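Local coordinates for protein putative dehydrogenase (Pseudarthrobacter phenanthrenivorans, PDB 6A3F) that catalyses the NAD(+)-dependent oxidation of levoglucosan to 3-dehydrolevoglucosan as a homotetrameric member of the Gfo/Idh/MocA family, at residues L126-V140 with F380-A392. Residues are numbered along the deposited sequence; the frame is centred on the assembly and turned at random.
Sequences LARTGEESKAMYDAV and FADGYQVALIDDA
The Phe380 ring has Leu126 CD1 over one face, a CH-pi contact with CD1 4.0 Å from the ring centroid. Met136 O lies at its edge, in the ring plane. Val140 CG1 approaches Phe380 CD2 obliquely, at 3.6 Å. The Tyr384 ring is held between Lys134 CA on one face, 3.7 Å from its centroid, and Leu388 CD1 of its own helix on the opposite face. Tyr384 CG is anti to the backbone N (chi1 175°), which carries the ring across as a knob among Gly130, Ser133, Lys134 and Tyr137. The Lys134 chain runs alongside it past the hydroxyl, with CG 3.3 Å from Tyr384 OH, then bends at its end to form a salt bridge with Asp138. The Tyr137 and Tyr384 rings meet obliquely, CD2 to CD2 at 3.4 Å, and Tyr137 CE1 rests on Ala381 CB.

The two helices run nearly antiparallel, and their segments' axes come within 8.7 Å. Small residues lie where they meet: Gly130 faces Ala387, whose CB touches Ser133 OG at 3.3 Å. That hydroxyl donates to Thr129 O, from the opposite face to Ser133 N. One water joins Leu126 N to Gly383 O. Thr129 is the N-cap of helix 130-141; its OG1 takes weak bonds from Glu131 N and Glu132 N.

The contact packs a Rossmann-domain helix against the C-terminal helix 380-399. Met136 packs on helix 106-115 close to the NADH-binding His106, whose ND1 is hydrogen-bonded to Leu126 O; Val140 meets Ala114. Phe380 reaches strand 119-122 of the parallel sheet, while Val386 and Ile389 place another side of helix 380-399 on helix 206-221.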
loop_
_atom_site.group_PDB
_atom_site.type_symbol
_atom_site.label_atom_id
_atom_site.label_comp_id
_atom_site.label_asym_id
_atom_site.label_seq_id
_atom_site.Cartn_x
_atom_site.Cartn_y
_atom_site.Cartn_z
ATOM N N LEU B 126 -16.582 -29.242 7.642
ATOM C CA LEU B 126 -17.202 -30.393 7.038
ATOM C C LEU B 126 -18.463 -30.755 7.849
ATOM O O LEU B 126 -19.515 -31.025 7.311
ATOM C CB LEU B 126 -16.199 -31.539 7.011
ATOM C CG LEU B 126 -16.674 -32.745 6.195
ATOM C CD1 LEU B 126 -16.805 -32.388 4.727
ATOM C CD2 LEU B 126 -15.734 -33.936 6.368
ATOM N N ALA B 127 -18.341 -30.702 9.150
ATOM C CA ALA B 127 -19.477 -30.888 10.028
ATOM C C ALA B 127 -19.306 -30.048 11.312
ATOM O O ALA B 127 -18.275 -29.390 11.515
ATOM C CB ALA B 127 -19.597 -32.372 10.316
ATOM N N ARG B 128 -20.307 -30.191 12.192
ATOM C CA ARG B 128 -20.486 -29.505 13.495
ATOM C C ARG B 128 -19.391 -29.966 14.464
ATOM O O ARG B 128 -18.904 -29.189 15.255
ATOM C CB ARG B 128 -21.900 -29.856 13.985
ATOM C CG ARG B 128 -22.615 -28.849 14.870
ATOM C CD ARG B 128 -23.984 -29.354 15.330
ATOM N NE ARG B 128 -24.119 -30.820 15.311
ATOM C CZ ARG B 128 -24.937 -31.518 14.516
ATOM N NH1 ARG B 128 -24.696 -32.785 14.223
ATOM N NH2 ARG B 128 -26.019 -30.964 14.020
ATOM N N THR B 129 -18.979 -31.236 14.367
ATOM C CA THR B 129 -18.007 -31.859 15.277
ATOM C C THR B 129 -17.013 -32.757 14.534
ATOM O O THR B 129 -17.262 -33.208 13.412
ATOM C CB THR B 129 -18.665 -32.802 16.301
ATOM O OG1 THR B 129 -17.879 -33.992 16.230
ATOM C CG2 THR B 129 -20.109 -33.175 16.032
ATOM N N GLY B 130 -15.935 -33.101 15.227
ATOM C CA GLY B 130 -14.934 -34.077 14.738
ATOM C C GLY B 130 -15.516 -35.464 14.458
ATOM O O GLY B 130 -15.232 -36.090 13.411
ATOM N N GLU B 131 -16.345 -35.951 15.378
ATOM C CA GLU B 131 -16.956 -37.268 15.268
ATOM C C GLU B 131 -17.912 -37.320 14.079
ATOM O O GLU B 131 -17.957 -38.280 13.331
ATOM C CB GLU B 131 -17.731 -37.607 16.540
ATOM C CG GLU B 131 -17.826 -39.096 16.786
ATOM C CD GLU B 131 -18.789 -39.434 17.908
ATOM O OE1 GLU B 131 -18.514 -39.033 19.054
ATOM O OE2 GLU B 131 -19.817 -40.071 17.625
ATOM N N GLU B 132 -18.688 -36.275 13.921
ATOM C CA GLU B 132 -19.568 -36.175 12.802
ATOM C C GLU B 132 -18.766 -36.125 11.491
ATOM O O GLU B 132 -19.136 -36.730 10.503
ATOM C CB GLU B 132 -20.391 -34.919 13.015
ATOM C CG GLU B 132 -21.552 -34.777 12.092
ATOM C CD GLU B 132 -22.468 -33.645 12.526
ATOM O OE1 GLU B 132 -23.672 -33.823 12.452
ATOM O OE2 GLU B 132 -21.969 -32.602 12.964
ATOM N N SER B 133 -17.640 -35.415 11.507
ATOM C CA SER B 133 -16.823 -35.323 10.289
ATOM C C SER B 133 -16.222 -36.695 9.930
ATOM O O SER B 133 -16.120 -37.048 8.770
ATOM C CB SER B 133 -15.755 -34.262 10.443
ATOM O OG SER B 133 -16.289 -32.987 10.848
ATOM N N LYS B 134 -15.843 -37.485 10.945
ATOM C CA LYS B 134 -15.292 -38.846 10.713
ATOM C C LYS B 134 -16.312 -39.750 10.009
ATOM O O LYS B 134 -15.966 -40.509 9.105
ATOM C CB LYS B 134 -14.905 -39.468 12.052
ATOM C CG LYS B 134 -14.217 -40.824 11.955
ATOM C CD LYS B 134 -13.951 -41.449 13.324
ATOM C CE LYS B 134 -13.106 -42.712 13.236
ATOM N NZ LYS B 134 -13.857 -43.761 12.526
ATOM N N ALA B 135 -17.576 -39.641 10.407
ATOM C CA ALA B 135 -18.625 -40.433 9.826
ATOM C C ALA B 135 -18.774 -40.080 8.348
ATOM O O ALA B 135 -19.025 -40.941 7.513
ATOM C CB ALA B 135 -19.922 -40.212 10.573
ATOM N N MET B 136 -18.620 -38.810 7.994
ATOM C CA MET B 136 -18.716 -38.430 6.553
ATOM C C MET B 136 -17.539 -39.002 5.758
ATOM O O MET B 136 -17.670 -39.605 4.656
ATOM C CB MET B 136 -18.772 -36.901 6.407
ATOM C CG MET B 136 -20.034 -36.316 6.970
ATOM S SD MET B 136 -19.959 -34.490 7.182
ATOM C CE MET B 136 -19.955 -34.023 5.447
ATOM N N TYR B 137 -16.376 -38.809 6.312
ATOM C CA TYR B 137 -15.196 -39.339 5.679
ATOM C C TYR B 137 -15.329 -40.867 5.496
ATOM O O TYR B 137 -15.098 -41.408 4.393
ATOM C CB TYR B 137 -13.999 -38.966 6.538
ATOM C CG TYR B 137 -12.728 -39.594 6.079
ATOM C CD1 TYR B 137 -12.303 -39.409 4.774
ATOM C CD2 TYR B 137 -11.968 -40.369 6.934
ATOM C CE1 TYR B 137 -11.135 -39.987 4.328
ATOM C CE2 TYR B 137 -10.801 -40.966 6.491
ATOM C CZ TYR B 137 -10.383 -40.758 5.193
ATOM O OH TYR B 137 -9.238 -41.347 4.742
ATOM N N ASP B 138 -15.725 -41.558 6.589
ATOM C CA ASP B 138 -15.863 -43.040 6.498
ATOM C C ASP B 138 -16.878 -43.450 5.419
ATOM O O ASP B 138 -16.674 -44.420 4.697
ATOM C CB ASP B 138 -16.229 -43.601 7.854
ATOM C CG ASP B 138 -15.093 -43.627 8.824
ATOM O OD1 ASP B 138 -13.879 -43.537 8.430
ATOM O OD2 ASP B 138 -15.427 -43.743 10.031
ATOM N N ALA B 139 -17.929 -42.679 5.241
ATOM C CA ALA B 139 -18.944 -43.007 4.268
ATOM C C ALA B 139 -18.426 -42.888 2.834
ATOM O O ALA B 139 -19.030 -43.457 1.935
ATOM C CB ALA B 139 -20.122 -42.103 4.469
ATOM N N VAL B 140 -17.410 -42.046 2.575
ATOM C CA VAL B 140 -17.047 -41.788 1.174
ATOM C C VAL B 140 -15.734 -42.475 0.846
ATOM O O VAL B 140 -15.453 -42.769 -0.307
ATOM C CB VAL B 140 -16.919 -40.283 0.866
ATOM C CG1 VAL B 140 -18.192 -39.528 1.212
ATOM C CG2 VAL B 140 -15.680 -39.677 1.528
ATOM N N PHE B 380 -12.957 -34.872 1.500
ATOM C CA PHE B 380 -13.451 -35.123 2.842
ATOM C C PHE B 380 -12.323 -35.585 3.782
ATOM O O PHE B 380 -12.445 -35.357 4.978
ATOM C CB PHE B 380 -14.581 -36.162 2.835
ATOM C CG PHE B 380 -15.956 -35.658 2.454
ATOM C CD1 PHE B 380 -16.121 -34.490 1.711
ATOM C CD2 PHE B 380 -17.078 -36.432 2.730
ATOM C CE1 PHE B 380 -17.367 -34.085 1.298
ATOM C CE2 PHE B 380 -18.334 -36.028 2.315
ATOM C CZ PHE B 380 -18.477 -34.849 1.609
ATOM N N ALA B 381 -11.245 -36.189 3.276
ATOM C CA ALA B 381 -10.086 -36.479 4.106
ATOM C C ALA B 381 -9.546 -35.177 4.695
ATOM O O ALA B 381 -9.262 -35.110 5.867
ATOM C CB ALA B 381 -8.998 -37.184 3.336
ATOM N N ASP B 382 -9.390 -34.161 3.817
ATOM C CA ASP B 382 -8.890 -32.842 4.240
ATOM C C ASP B 382 -9.887 -32.184 5.208
ATOM O O ASP B 382 -9.476 -31.530 6.183
ATOM C CB ASP B 382 -8.611 -31.973 2.997
ATOM C CG ASP B 382 -7.566 -32.590 2.073
ATOM O OD1 ASP B 382 -6.330 -32.459 2.361
ATOM O OD2 ASP B 382 -7.979 -33.261 1.072
ATOM N N GLY B 383 -11.187 -32.317 4.907
ATOM C CA GLY B 383 -12.237 -31.745 5.742
ATOM C C GLY B 383 -12.217 -32.326 7.140
ATOM O O GLY B 383 -12.309 -31.627 8.138
ATOM N N TYR B 384 -12.019 -33.624 7.197
ATOM C CA TYR B 384 -11.949 -34.316 8.458
ATOM C C TYR B 384 -10.658 -33.973 9.228
ATOM O O TYR B 384 -10.751 -33.745 10.430
ATOM C CB TYR B 384 -12.121 -35.816 8.193
ATOM C CG TYR B 384 -11.960 -36.703 9.404
ATOM C CD1 TYR B 384 -12.436 -36.319 10.648
ATOM C CD2 TYR B 384 -11.360 -37.953 9.292
ATOM C CE1 TYR B 384 -12.283 -37.134 11.767
ATOM C CE2 TYR B 384 -11.169 -38.763 10.406
ATOM C CZ TYR B 384 -11.665 -38.366 11.638
ATOM O OH TYR B 384 -11.488 -39.185 12.718
ATOM N N GLN B 385 -9.496 -33.864 8.547
ATOM C CA GLN B 385 -8.257 -33.472 9.197
ATOM C C GLN B 385 -8.406 -32.072 9.810
ATOM O O GLN B 385 -7.906 -31.803 10.903
ATOM C CB GLN B 385 -7.074 -33.507 8.221
ATOM C CG GLN B 385 -5.741 -33.193 8.904
ATOM C CD GLN B 385 -5.370 -34.218 9.956
ATOM O OE1 GLN B 385 -4.922 -35.317 9.627
ATOM N NE2 GLN B 385 -5.554 -33.878 11.220
ATOM N N VAL B 386 -9.083 -31.161 9.114
ATOM C CA VAL B 386 -9.322 -29.849 9.678
ATOM C C VAL B 386 -10.229 -29.975 10.913
ATOM O O VAL B 386 -9.985 -29.309 11.945
ATOM C CB VAL B 386 -9.898 -28.890 8.613
ATOM C CG1 VAL B 386 -10.391 -27.585 9.225
ATOM C CG2 VAL B 386 -8.854 -28.632 7.534
ATOM N N ALA B 387 -11.278 -30.783 10.821
ATOM C CA ALA B 387 -12.161 -30.968 12.012
ATOM C C ALA B 387 -11.364 -31.490 13.218
ATOM O O ALA B 387 -11.660 -31.080 14.381
ATOM C CB ALA B 387 -13.317 -31.882 11.663
ATOM N N LEU B 388 -10.371 -32.353 12.963
ATOM C CA LEU B 388 -9.505 -32.927 14.025
ATOM C C LEU B 388 -8.621 -31.818 14.582
ATOM O O LEU B 388 -8.414 -31.739 15.794
ATOM C CB LEU B 388 -8.641 -34.082 13.508
ATOM C CG LEU B 388 -9.368 -35.396 13.197
ATOM C CD1 LEU B 388 -8.425 -36.392 12.555
ATOM C CD2 LEU B 388 -9.999 -35.996 14.456
ATOM N N ILE B 389 -8.185 -30.895 13.705
ATOM C CA ILE B 389 -7.388 -29.769 14.181
ATOM C C ILE B 389 -8.255 -28.873 15.047
ATOM O O ILE B 389 -7.809 -28.457 16.095
ATOM C CB ILE B 389 -6.783 -28.976 13.014
ATOM C CG1 ILE B 389 -5.651 -29.760 12.348
ATOM C CG2 ILE B 389 -6.337 -27.624 13.507
ATOM C CD1 ILE B 389 -5.380 -29.317 10.919
ATOM N N ASP B 390 -9.484 -28.612 14.596
ATOM C CA ASP B 390 -10.427 -27.791 15.377
ATOM C C ASP B 390 -10.681 -28.399 16.755
ATOM O O ASP B 390 -10.705 -27.694 17.769
ATOM C CB ASP B 390 -11.755 -27.652 14.658
ATOM C CG ASP B 390 -11.731 -26.640 13.507
ATOM O OD1 ASP B 390 -10.624 -26.194 13.139
ATOM O OD2 ASP B 390 -12.862 -26.299 13.005
ATOM N N ASP B 391 -10.920 -29.705 16.792
ATOM C CA ASP B 391 -11.179 -30.349 18.116
ATOM C C ASP B 391 -9.975 -30.194 19.053
ATOM O O ASP B 391 -10.159 -29.960 20.250
ATOM C CB ASP B 391 -11.499 -31.822 17.939
ATOM C CG ASP B 391 -12.927 -32.043 17.448
ATOM O OD1 ASP B 391 -13.745 -31.100 17.470
ATOM O OD2 ASP B 391 -13.201 -33.169 17.094
ATOM N N ALA B 392 -8.768 -30.278 18.504
ATOM C CA ALA B 392 -7.543 -30.114 19.266
ATOM C C ALA B 392 -7.399 -28.682 19.779
ATOM O O ALA B 392 -6.961 -28.453 20.900
ATOM C CB ALA B 392 -6.349 -30.551 18.461
HETATM O O HOH W 1 -13.804 -29.162 8.320
#